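Side-chain contacts in glycerol-3-phosphate dehydrogenase [NAD(P)+] (Coxiella burnetii, PDB 3K96), which probably catalyses the NAD(P)H-dependent reduction of dihydroxyacetone phosphate to sn-glycerol 3-phosphate, the key precursor for phospholipid synthesis: residues C91-K94 against A95-E98; L57-E61 against S62-D66. All coordinates share one frame; numbering follows the deposited sequence.

Contact 1 (C91-K94 against A95-E98); sequences CDLK and ASLE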
ATOM      1  N   CYS A  91      16.557 -25.472  24.811  1.00 42.13           N
ATOM      2  CA  CYS A  91      17.316 -24.284  25.216  1.00 43.28           C
ATOM      3  C   CYS A  91      18.778 -24.428  24.820  1.00 42.24           C
ATOM      4  O   CYS A  91      19.520 -23.461  24.872  1.00 42.98           O
ATOM      5  CB  CYS A  91      17.213 -23.984  26.703  1.00 44.32           C
ATOM      6  SG  CYS A  91      18.133 -25.103  27.725  1.00 51.80           S
ATOM      7  N   ASP A  92      19.188 -25.624  24.412  1.00 41.99           N
ATOM      8  CA  ASP A  92      20.576 -25.850  24.006  1.00 42.46           C
ATOM      9  C   ASP A  92      20.703 -25.841  22.483  1.00 41.29           C
ATOM     10  O   ASP A  92      20.092 -26.653  21.789  1.00 41.34           O
ATOM     11  CB  ASP A  92      21.102 -27.182  24.565  1.00 43.24           C
ATOM     12  CG  ASP A  92      22.572 -27.448  24.177  1.00 46.59           C
ATOM     13  OD1 ASP A  92      23.420 -26.542  24.349  1.00 51.34           O
ATOM     14  OD2 ASP A  92      22.874 -28.565  23.709  1.00 50.24           O
ATOM     15  N   LEU A  93      21.530 -24.942  21.970  1.00 40.97           N
ATOM     16  CA  LEU A  93      21.690 -24.808  20.534  1.00 40.45           C
ATOM     17  C   LEU A  93      22.226 -26.075  19.929  1.00 39.90           C
ATOM     18  O   LEU A  93      21.671 -26.593  18.966  1.00 39.08           O
ATOM     19  CB  LEU A  93      22.629 -23.645  20.210  1.00 40.43           C
ATOM     20  CG  LEU A  93      22.718 -23.304  18.731  1.00 37.95           C
ATOM     21  CD1 LEU A  93      21.329 -22.902  18.225  1.00 38.43           C
ATOM     22  CD2 LEU A  93      23.723 -22.194  18.518  1.00 35.05           C
ATOM     23  N   LYS A  94      23.311 -26.583  20.503  1.00 40.06           N
ATOM     24  CA  LYS A  94      23.926 -27.809  20.008  1.00 39.62           C
ATOM     25  C   LYS A  94      22.908 -28.942  19.958  1.00 38.49           C
ATOM     26  O   LYS A  94      22.779 -29.624  18.941  1.00 37.07           O
ATOM     27  CB  LYS A  94      25.123 -28.203  20.887  1.00 40.45           C
ATOM     28  CG  LYS A  94      25.906 -29.453  20.400  1.00 43.27           C
ATOM     29  CD  LYS A  94      27.098 -29.728  21.315  1.00 48.52           C
ATOM     30  CE  LYS A  94      27.795 -31.046  20.992  1.00 51.43           C
ATOM     31  NZ  LYS A  94      28.404 -31.049  19.634  1.00 55.33           N
ATOM     32  N   ALA A  95      22.184 -29.139  21.058  1.00 38.48           N
ATOM     33  CA  ALA A  95      21.183 -30.203  21.145  1.00 37.28           C
ATOM     34  C   ALA A  95      20.081 -30.008  20.117  1.00 37.54           C
ATOM     35  O   ALA A  95      19.582 -30.961  19.541  1.00 37.22           O
ATOM     36  CB  ALA A  95      20.588 -30.235  22.529  1.00 36.99           C
ATOM     37  N   SER A  96      19.694 -28.764  19.875  1.00 38.17           N
ATOM     38  CA  SER A  96      18.608 -28.514  18.928  1.00 37.99           C
ATOM     39  C   SER A  96      19.027 -28.866  17.495  1.00 37.23           C
ATOM     40  O   SER A  96      18.195 -29.289  16.684  1.00 36.94           O
ATOM     41  CB  SER A  96      18.120 -27.059  19.029  1.00 38.38           C
ATOM     42  OG  SER A  96      19.093 -26.149  18.552  1.00 40.55           O
ATOM     43  N   LEU A  97      20.319 -28.713  17.197  1.00 36.93           N
ATOM     44  CA  LEU A  97      20.829 -28.995  15.860  1.00 37.21           C
ATOM     45  C   LEU A  97      21.377 -30.421  15.683  1.00 37.44           C
ATOM     46  O   LEU A  97      21.725 -30.811  14.584  1.00 37.46           O
ATOM     47  CB  LEU A  97      21.896 -27.970  15.478  1.00 36.67           C
ATOM     48  CG  LEU A  97      21.400 -26.511  15.433  1.00 36.68           C
ATOM     49  CD1 LEU A  97      22.516 -25.636  14.962  1.00 33.82           C
ATOM     50  CD2 LEU A  97      20.180 -26.350  14.533  1.00 28.48           C
ATOM     51  N   GLU A  98      21.450 -31.203  16.751  1.00 39.64           N
ATOM     52  CA  GLU A  98      21.949 -32.586  16.623  1.00 40.15           C
ATOM     53  C   GLU A  98      20.882 -33.423  15.892  1.00 38.91           C
ATOM     54  O   GLU A  98      19.752 -33.522  16.340  1.00 38.97           O
ATOM     55  CB  GLU A  98      22.278 -33.159  18.004  1.00 41.25           C
ATOM     56  CG  GLU A  98      23.046 -34.489  17.996  1.00 46.62           C
ATOM     57  CD  GLU A  98      24.465 -34.366  17.446  1.00 53.98           C
ATOM     58  OE1 GLU A  98      25.092 -33.289  17.619  1.00 60.34           O
ATOM     59  OE2 GLU A  98      24.957 -35.360  16.859  1.00 60.21           O
TER
HETATM   60  O   HOH W   1      24.728 -29.997  16.817  1.00 41.28           O

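Contact 2 (L57-E61 against S62-D66); sequences LWSYE and SDHVD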
ATOM      1  N   LEU A  57      12.095 -25.874  18.374  1.00 31.84           N
ATOM      2  CA  LEU A  57      12.129 -24.441  18.534  1.00 32.80           C
ATOM      3  C   LEU A  57      13.099 -24.056  19.629  1.00 33.36           C
ATOM      4  O   LEU A  57      12.926 -24.452  20.772  1.00 36.17           O
ATOM      5  CB  LEU A  57      10.722 -23.953  18.901  1.00 31.78           C
ATOM      6  CG  LEU A  57      10.524 -22.448  19.047  1.00 33.32           C
ATOM      7  CD1 LEU A  57      10.818 -21.753  17.722  1.00 30.80           C
ATOM      8  CD2 LEU A  57       9.096 -22.163  19.525  1.00 32.63           C
ATOM      9  N   TRP A  58      14.096 -23.259  19.290  1.00 34.42           N
ATOM     10  CA  TRP A  58      15.117 -22.816  20.240  1.00 35.36           C
ATOM     11  C   TRP A  58      15.008 -21.329  20.540  1.00 37.47           C
ATOM     12  O   TRP A  58      14.701 -20.514  19.664  1.00 36.11           O
ATOM     13  CB  TRP A  58      16.499 -23.093  19.661  1.00 35.36           C
ATOM     14  CG  TRP A  58      17.681 -22.581  20.464  1.00 34.29           C
ATOM     15  CD1 TRP A  58      18.287 -23.205  21.526  1.00 39.06           C
ATOM     16  CD2 TRP A  58      18.438 -21.384  20.223  1.00 35.23           C
ATOM     17  NE1 TRP A  58      19.349 -22.456  21.977  1.00 37.72           N
ATOM     18  CE2 TRP A  58      19.467 -21.336  21.194  1.00 36.60           C
ATOM     19  CE3 TRP A  58      18.341 -20.338  19.284  1.00 36.24           C
ATOM     20  CZ2 TRP A  58      20.390 -20.289  21.257  1.00 36.23           C
ATOM     21  CZ3 TRP A  58      19.263 -19.303  19.337  1.00 38.33           C
ATOM     22  CH2 TRP A  58      20.278 -19.285  20.325  1.00 39.70           C
ATOM     23  N   SER A  59      15.268 -20.997  21.794  1.00 39.43           N
ATOM     24  CA  SER A  59      15.282 -19.634  22.246  1.00 41.90           C
ATOM     25  C   SER A  59      16.540 -19.422  23.049  1.00 44.44           C
ATOM     26  O   SER A  59      16.929 -20.299  23.831  1.00 44.33           O
ATOM     27  CB  SER A  59      14.079 -19.363  23.149  1.00 42.05           C
ATOM     28  OG  SER A  59      14.139 -18.044  23.667  1.00 41.85           O
ATOM     29  N   TYR A  60      17.166 -18.260  22.883  1.00 47.84           N
ATOM     30  CA  TYR A  60      18.367 -17.921  23.658  1.00 51.22           C
ATOM     31  C   TYR A  60      18.052 -17.373  25.072  1.00 53.02           C
ATOM     32  O   TYR A  60      18.952 -17.286  25.912  1.00 54.28           O
ATOM     33  CB  TYR A  60      19.297 -16.975  22.886  1.00 51.99           C
ATOM     34  CG  TYR A  60      18.647 -15.753  22.260  1.00 54.69           C
ATOM     35  CD1 TYR A  60      18.455 -14.595  22.990  1.00 56.82           C
ATOM     36  CD2 TYR A  60      18.277 -15.754  20.913  1.00 55.97           C
ATOM     37  CE1 TYR A  60      17.884 -13.478  22.413  1.00 59.42           C
ATOM     38  CE2 TYR A  60      17.702 -14.650  20.328  1.00 58.48           C
ATOM     39  CZ  TYR A  60      17.509 -13.509  21.078  1.00 59.88           C
ATOM     40  OH  TYR A  60      16.939 -12.395  20.500  1.00 60.58           O
ATOM     41  N   GLU A  61      16.787 -17.014  25.323  1.00 54.23           N
ATOM     42  CA  GLU A  61      16.331 -16.563  26.651  1.00 54.76           C
ATOM     43  C   GLU A  61      16.022 -17.880  27.426  1.00 54.80           C
ATOM     44  O   GLU A  61      14.959 -18.458  27.269  1.00 56.34           O
ATOM     45  CB  GLU A  61      15.082 -15.667  26.491  1.00 55.37           C
ATOM     46  CG  GLU A  61      15.223 -14.497  25.449  1.00 56.61           C
ATOM     47  CD  GLU A  61      13.879 -13.771  25.100  1.00 59.43           C
ATOM     48  OE1 GLU A  61      13.879 -12.829  24.267  1.00 58.12           O
ATOM     49  OE2 GLU A  61      12.821 -14.143  25.645  1.00 62.98           O
ATOM     50  N   SER A  62      16.957 -18.368  28.246  1.00 54.89           N
ATOM     51  CA  SER A  62      16.819 -19.705  28.942  1.00 53.24           C
ATOM     52  C   SER A  62      15.587 -19.970  29.855  1.00 51.26           C
ATOM     53  O   SER A  62      15.056 -21.115  29.911  1.00 50.39           O
ATOM     54  CB  SER A  62      18.111 -20.022  29.700  1.00 54.13           C
ATOM     55  OG  SER A  62      19.202 -20.054  28.786  1.00 56.43           O
ATOM     56  N   ASP A  63      15.176 -18.936  30.580  0.60 49.20           N
ATOM     57  CA  ASP A  63      14.000 -19.015  31.417  0.60 47.69           C
ATOM     58  C   ASP A  63      12.767 -19.198  30.518  0.60 46.20           C
ATOM     59  O   ASP A  63      11.743 -19.721  30.943  0.60 45.62           O
ATOM     60  CB  ASP A  63      13.888 -17.738  32.253  0.60 47.45           C
ATOM     61  CG  ASP A  63      14.152 -16.468  31.430  0.60 48.33           C
ATOM     62  OD1 ASP A  63      14.804 -16.559  30.361  0.60 42.62           O
ATOM     63  OD2 ASP A  63      13.720 -15.373  31.867  0.60 50.35           O
ATOM     64  N   HIS A  64      12.898 -18.775  29.264  1.00 44.99           N
ATOM     65  CA  HIS A  64      11.821 -18.865  28.270  1.00 43.67           C
ATOM     66  C   HIS A  64      11.546 -20.316  27.858  1.00 42.19           C
ATOM     67  O   HIS A  64      10.393 -20.729  27.799  1.00 40.31           O
ATOM     68  CB  HIS A  64      12.173 -17.965  27.071  1.00 43.09           C
ATOM     69  CG  HIS A  64      11.095 -17.855  26.041  1.00 41.32           C
ATOM     70  ND1 HIS A  64      11.366 -17.679  24.699  1.00 38.78           N
ATOM     71  CD2 HIS A  64       9.750 -17.936  26.144  1.00 38.80           C
ATOM     72  CE1 HIS A  64      10.231 -17.634  24.027  1.00 39.02           C
ATOM     73  NE2 HIS A  64       9.235 -17.784  24.880  1.00 40.48           N
ATOM     74  N   VAL A  65      12.600 -21.098  27.615  1.00 41.42           N
ATOM     75  CA  VAL A  65      12.420 -22.508  27.248  1.00 40.74           C
ATOM     76  C   VAL A  65      11.750 -23.293  28.387  1.00 41.28           C
ATOM     77  O   VAL A  65      10.898 -24.154  28.141  1.00 41.20           O
ATOM     78  CB  VAL A  65      13.741 -23.175  26.839  1.00 40.74           C
ATOM     79  CG1 VAL A  65      13.526 -24.678  26.603  1.00 36.64           C
ATOM     80  CG2 VAL A  65      14.306 -22.478  25.587  1.00 40.85           C
ATOM     81  N   ASP A  66      12.122 -22.987  29.624  1.00 41.84           N
ATOM     82  CA  ASP A  66      11.491 -23.622  30.796  1.00 42.86           C
ATOM     83  C   ASP A  66       9.972 -23.367  30.790  1.00 42.72           C
ATOM     84  O   ASP A  66       9.161 -24.287  31.003  1.00 42.06           O
ATOM     85  CB  ASP A  66      12.126 -23.087  32.084  1.00 43.01           C
ATOM     86  CG  ASP A  66      13.539 -23.588  32.278  1.00 45.51           C
ATOM     87  OD1 ASP A  66      13.808 -24.747  31.873  1.00 49.11           O
ATOM     88  OD2 ASP A  66      14.375 -22.850  32.846  1.00 49.54           O
TER

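Contact 1 (C91-K94 against A95-E98)
With chi1 of Asp92 at -179°, its carboxylate is swung away from its own backbone N and alongside its carbonyl carbon, which carries OD2 over the first turn to the amide of Ala95. In Ser96, chi1 of 69° sets OG between its N and carbonyl carbon, from where it turns back to Leu93 O. Asp92 is the N-cap of the short helix 93-97. Its OD2 accepts from Ala95 N at 2.8 Å, the amide lying well above the carboxylate plane, and the Ala95 methyl packs beside the same oxygen. The carbonyl of Asp92 opens the helical pattern by accepting from Ser96 N at 2.9 Å. The next carbonyl, Leu93 O, takes two donors. Leu97 N arrives nearly end-on to the carbonyl at 3.1 Å, whereas Ser96 OG donates at 2.6 Å, coming in at 120° to the C=O bond, somewhat tilted out of the carbonyl plane. Leu97 N also makes a weak bond to Lys94 O (3.2 Å), three residues back. Leu93 CD1 comes within 4.4 Å of Leu97 CD1; both leucines also rest on Leu122, and they reach Leu35 and Ala33 of strand 32-35 respectively. On the exposed side Lys94 NZ and Glu98 OE1 stay 4.5 Å apart, beyond a salt bridge. A water lies 2.9 Å from Lys94 O and more loosely near Glu98 OE1. At the C-terminal end, Arg56 NH1 bonds to the carbonyls of Ser96 and Glu98. At the N-terminal end, the sulfonate of a bound HEPES molecule, probably from the crystallisation liquor, accepts from Cys91 N and Asp92 N. The Asp92 carboxylate at the start and the Arg56 guanidinium at the end would both be favourable to the helix dipole, while the buried Ser96 hydroxyl spends its proton inside the helix.

Contact 2 (L57-E61 against S62-D66)
Ser59 and His64 meet hydroxyl to ring edge: OG lies in the imidazole plane, 3.0 Å from ND1, and either group could supply the proton. The same OG accepts from Glu61 N at 3.3 Å, an ST turn, so one hydroxyl ties together the end of strand 55-58 and the first turn of helix 62-71. Chi1 of His64 (-174°) directs the ring back toward the strand end. Its far nitrogen, NE2, is bonded to Asn74, and Tyr77 meets the ring edge-to-face; with both nitrogens engaged, rotation of the imidazole should be restricted. The extended Glu61 side chain passes His64 at a slant, carboxylate and ring planes 43° apart, with OE2 3.9 Å from ND1. That OE2 is held chiefly by a salt bridge to Arg76 and a hydrogen bond with Tyr77; in one of its two conformers Asp63 also pairs with Arg76, which is less certain. Next to this polar group, Val65 turns CG2 onto Ser59, 4.0 Å from its CB, and continues onto Ala89 of strand 87-90. This is the strand-to-helix turn of a beta-alpha-beta unit (strand 55-58, helix 62-71, strand 87-90) in the Rossmann-type nucleotide-binding domain.

How the contacts relate
Contact 2 comes first along the chain and contact 1 follows, their centres 11 Å apart in the N-terminal, Rossmann-type domain. Helix 62-71 of contact 2 leads on to strand 87-90, the outermost strand of the sheet within this chain, and contact 1 begins directly after it. Strand 55-58 runs parallel beside that strand. The two contacts touch where Trp58 NE1 approaches Cys91 O at 3.1 Å, a weak hydrogen bond, and where Val65 CG2 packs on Cys91 CB at 3.5 Å. Together they shape one border of the nucleotide-binding domain: 57-66 lies nearer the predicted NADPH site, whereas 91-98 sits away from the annotated sites.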